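Local coordinates for DUF985 domain-containing protein (PDB 1YUD) that is of unknown function but belongs to the cupin superfamily and forms a dimer of beta-sandwich subunits, at residues A[36-41]-A[47-52]. Residues are numbered along the deposited sequence; the frame is centred on the assembly and turned at random.
Sequences YRSETA and QLWSSI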
ATOM      1  N   TYR A  36      -8.914  -2.108   5.782  1.00 47.00           N
ATOM      2  CA  TYR A  36      -9.329  -3.508   5.775  1.00 45.76           C
ATOM      3  C   TYR A  36      -8.460  -4.316   6.714  1.00 48.11           C
ATOM      4  O   TYR A  36      -7.323  -3.940   7.004  1.00 49.16           O
ATOM      5  CB  TYR A  36      -9.199  -4.127   4.386  1.00 39.99           C
ATOM      6  CG  TYR A  36      -9.934  -3.416   3.287  1.00 34.53           C
ATOM      7  CD1 TYR A  36      -9.429  -2.248   2.731  1.00 33.81           C
ATOM      8  CD2 TYR A  36     -11.141  -3.907   2.809  1.00 30.51           C
ATOM      9  CE1 TYR A  36     -10.118  -1.578   1.714  1.00 33.57           C
ATOM     10  CE2 TYR A  36     -11.838  -3.252   1.806  1.00 29.21           C
ATOM     11  CZ  TYR A  36     -11.327  -2.082   1.262  1.00 31.22           C
ATOM     12  OH  TYR A  36     -12.049  -1.386   0.310  1.00 28.39           O
ATOM     13  N   ARG A  37      -9.011  -5.420   7.205  1.00 50.61           N
ATOM     14  CA  ARG A  37      -8.266  -6.333   8.068  1.00 54.20           C
ATOM     15  C   ARG A  37      -8.368  -7.624   7.264  1.00 55.90           C
ATOM     16  O   ARG A  37      -9.182  -7.720   6.341  1.00 56.49           O
ATOM     17  CB  ARG A  37      -8.936  -6.542   9.439  1.00 55.95           C
ATOM     18  CG  ARG A  37      -9.346  -5.286  10.230  1.00 57.17           C
ATOM     19  CD  ARG A  37      -8.178  -4.392  10.649  1.00 58.18           C
ATOM     20  NE  ARG A  37      -7.127  -5.076  11.420  1.00 58.25           N
ATOM     21  CZ  ARG A  37      -7.333  -5.834  12.493  1.00 57.22           C
ATOM     22  NH1 ARG A  37      -8.564  -6.025  12.941  1.00 59.75           N
ATOM     23  NH2 ARG A  37      -6.306  -6.394  13.124  1.00 54.02           N
ATOM     24  N   SER A  38      -7.552  -8.613   7.588  1.00 58.19           N
ATOM     25  CA  SER A  38      -7.611  -9.862   6.849  1.00 60.45           C
ATOM     26  C   SER A  38      -8.560 -10.808   7.561  1.00 61.66           C
ATOM     27  O   SER A  38      -8.419 -11.040   8.764  1.00 62.96           O
ATOM     28  CB  SER A  38      -6.224 -10.492   6.756  1.00 60.46           C
ATOM     29  OG  SER A  38      -6.234 -11.567   5.835  1.00 63.23           O
ATOM     30  N   GLU A  39      -9.530 -11.349   6.830  1.00 62.02           N
ATOM     31  CA  GLU A  39     -10.483 -12.266   7.435  1.00 62.12           C
ATOM     32  C   GLU A  39      -9.848 -13.607   7.773  1.00 61.21           C
ATOM     33  O   GLU A  39     -10.483 -14.462   8.382  1.00 62.75           O
ATOM     34  CB  GLU A  39     -11.704 -12.447   6.529  1.00 63.84           C
ATOM     35  CG  GLU A  39     -12.669 -11.258   6.577  1.00 67.59           C
ATOM     36  CD  GLU A  39     -13.940 -11.469   5.756  1.00 71.62           C
ATOM     37  OE1 GLU A  39     -14.759 -10.526   5.677  1.00 72.08           O
ATOM     38  OE2 GLU A  39     -14.130 -12.570   5.187  1.00 75.02           O
ATOM     39  N   THR A  40      -8.585 -13.778   7.395  1.00 61.05           N
ATOM     40  CA  THR A  40      -7.844 -15.009   7.678  1.00 59.45           C
ATOM     41  C   THR A  40      -6.987 -14.810   8.929  1.00 60.21           C
ATOM     42  O   THR A  40      -6.407 -13.745   9.138  1.00 58.69           O
ATOM     43  CB  THR A  40      -6.917 -15.395   6.508  1.00 57.15           C
ATOM     44  OG1 THR A  40      -7.698 -15.619   5.330  1.00 55.52           O
ATOM     45  CG2 THR A  40      -6.151 -16.646   6.837  1.00 56.26           C
ATOM     46  N   ALA A  41      -6.905 -15.841   9.757  1.00 62.68           N
ATOM     47  CA  ALA A  41      -6.138 -15.754  10.985  1.00 64.21           C
ATOM     48  C   ALA A  41      -4.730 -16.241  10.799  1.00 66.06           C
ATOM     49  O   ALA A  41      -4.460 -17.119   9.983  1.00 64.06           O
ATOM     50  CB  ALA A  41      -6.812 -16.555  12.086  1.00 65.01           C
ATOM     51  N   GLN A  47      -4.304 -11.406  13.455  1.00 75.08           N
ATOM     52  CA  GLN A  47      -4.788 -11.702  12.102  1.00 71.57           C
ATOM     53  C   GLN A  47      -3.656 -11.734  11.078  1.00 68.44           C
ATOM     54  O   GLN A  47      -2.541 -11.295  11.347  1.00 68.51           O
ATOM     55  CB  GLN A  47      -5.813 -10.659  11.654  1.00 72.99           C
ATOM     56  CG  GLN A  47      -7.175 -10.800  12.278  1.00 75.49           C
ATOM     57  CD  GLN A  47      -7.805 -12.145  11.975  1.00 77.81           C
ATOM     58  OE1 GLN A  47      -7.372 -13.180  12.488  1.00 79.38           O
ATOM     59  NE2 GLN A  47      -8.829 -12.139  11.131  1.00 78.07           N
ATOM     60  N   LEU A  48      -3.956 -12.235   9.889  1.00 64.79           N
ATOM     61  CA  LEU A  48      -2.961 -12.331   8.828  1.00 60.78           C
ATOM     62  C   LEU A  48      -2.393 -10.949   8.470  1.00 58.93           C
ATOM     63  O   LEU A  48      -1.191 -10.809   8.250  1.00 58.69           O
ATOM     64  CB  LEU A  48      -3.594 -12.992   7.598  1.00 60.53           C
ATOM     65  CG  LEU A  48      -2.729 -13.849   6.667  1.00 60.03           C
ATOM     66  CD1 LEU A  48      -2.030 -14.941   7.465  1.00 60.29           C
ATOM     67  CD2 LEU A  48      -3.611 -14.477   5.587  1.00 58.13           C
ATOM     68  N   TRP A  49      -3.258  -9.936   8.399  1.00 56.16           N
ATOM     69  CA  TRP A  49      -2.818  -8.575   8.089  1.00 51.95           C
ATOM     70  C   TRP A  49      -3.859  -7.484   8.380  1.00 49.98           C
ATOM     71  O   TRP A  49      -4.992  -7.765   8.775  1.00 48.38           O
ATOM     72  CB  TRP A  49      -2.354  -8.466   6.632  1.00 50.80           C
ATOM     73  CG  TRP A  49      -3.399  -8.736   5.581  1.00 52.04           C
ATOM     74  CD1 TRP A  49      -3.575  -9.891   4.883  1.00 51.36           C
ATOM     75  CD2 TRP A  49      -4.391  -7.822   5.094  1.00 51.77           C
ATOM     76  NE1 TRP A  49      -4.607  -9.759   3.989  1.00 50.71           N
ATOM     77  CE2 TRP A  49      -5.130  -8.497   4.097  1.00 51.50           C
ATOM     78  CE3 TRP A  49      -4.729  -6.494   5.404  1.00 51.31           C
ATOM     79  CZ2 TRP A  49      -6.187  -7.898   3.404  1.00 52.16           C
ATOM     80  CZ3 TRP A  49      -5.780  -5.893   4.714  1.00 52.42           C
ATOM     81  CH2 TRP A  49      -6.497  -6.601   3.724  1.00 52.69           C
ATOM     82  N   SER A  50      -3.449  -6.235   8.187  1.00 47.74           N
ATOM     83  CA  SER A  50      -4.304  -5.075   8.420  1.00 44.73           C
ATOM     84  C   SER A  50      -3.753  -3.824   7.723  1.00 43.81           C
ATOM     85  O   SER A  50      -2.546  -3.636   7.633  1.00 46.12           O
ATOM     86  CB  SER A  50      -4.413  -4.809   9.924  1.00 42.99           C
ATOM     87  OG  SER A  50      -3.144  -4.610  10.518  1.00 36.50           O
ATOM     88  N   SER A  51      -4.638  -2.977   7.218  1.00 41.77           N
ATOM     89  CA  SER A  51      -4.216  -1.742   6.569  1.00 39.94           C
ATOM     90  C   SER A  51      -5.038  -0.586   7.127  1.00 40.19           C
ATOM     91  O   SER A  51      -6.205  -0.748   7.462  1.00 40.15           O
ATOM     92  CB  SER A  51      -4.429  -1.819   5.057  1.00 40.90           C
ATOM     93  OG  SER A  51      -4.276  -0.539   4.458  1.00 38.11           O
ATOM     94  N   ILE A  52      -4.418   0.580   7.233  1.00 39.09           N
ATOM     95  CA  ILE A  52      -5.092   1.755   7.741  1.00 37.96           C
ATOM     96  C   ILE A  52      -4.633   2.916   6.897  1.00 39.80           C
ATOM     97  O   ILE A  52      -3.591   2.849   6.243  1.00 42.54           O
ATOM     98  CB  ILE A  52      -4.681   2.087   9.176  1.00 36.03           C
ATOM     99  CG1 ILE A  52      -3.232   2.569   9.178  1.00 37.60           C
ATOM    100  CG2 ILE A  52      -4.844   0.879  10.070  1.00 35.30           C
ATOM    101  CD1 ILE A  52      -2.733   3.042  10.520  1.00 38.06           C
TER
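Ser51 N donates to Tyr36 O at 2.9 Å and Ser38 N donates to Trp49 O, backbone hydrogen bonds that join 36-41 to 47-52 as the two arms of a beta hairpin, an antiparallel pairing that gives way to an irregular loop. Beyond the regular strands, Leu48 N still donates to Thr40 O at 3.0 Å, carrying the pairing toward the turn.

Packing centres on the Trp49 indole. With CG set between the backbone N and the carbonyl carbon (chi1 63°), the ring lies against the 36-41 arm, and Ser38 CB sits over the face of its five-membered ring in a CH-pi contact, 3.2 Å from the centroid. Tyr36 CB meets the far rim of the indole at CH2, 3.7 Å away. Nearer the turn, Thr40 and Leu48 lie side by side, with Thr40 CB 3.6 Å from Leu48 CD2.

On the sheet face of Arg37 and Ser50, the arginine chain bends at chi2 and chi3, bringing the guanidinium edge to Ser50 CB. Gln47 folds its amide back toward the other arm, with NE2 2.6 Å from Ser38 O and OE1 beside Ala41 CA.

Ser50 OG is bonded to Phe137 N, just past strand 126-133, and Ser51 OG to Ser35 OG and to Gln108 OE1 of the second subunit, which also packs Phe109 on Tyr36. The chemistry thus implies a hairpin whose main chain fixes the pairing, while the indole face lies against Ser38 CB of the other arm, the Ser50 backbone bonds Val133 of the neighbouring strand, and the Ser51 hydroxyl reaches across the dimer interface.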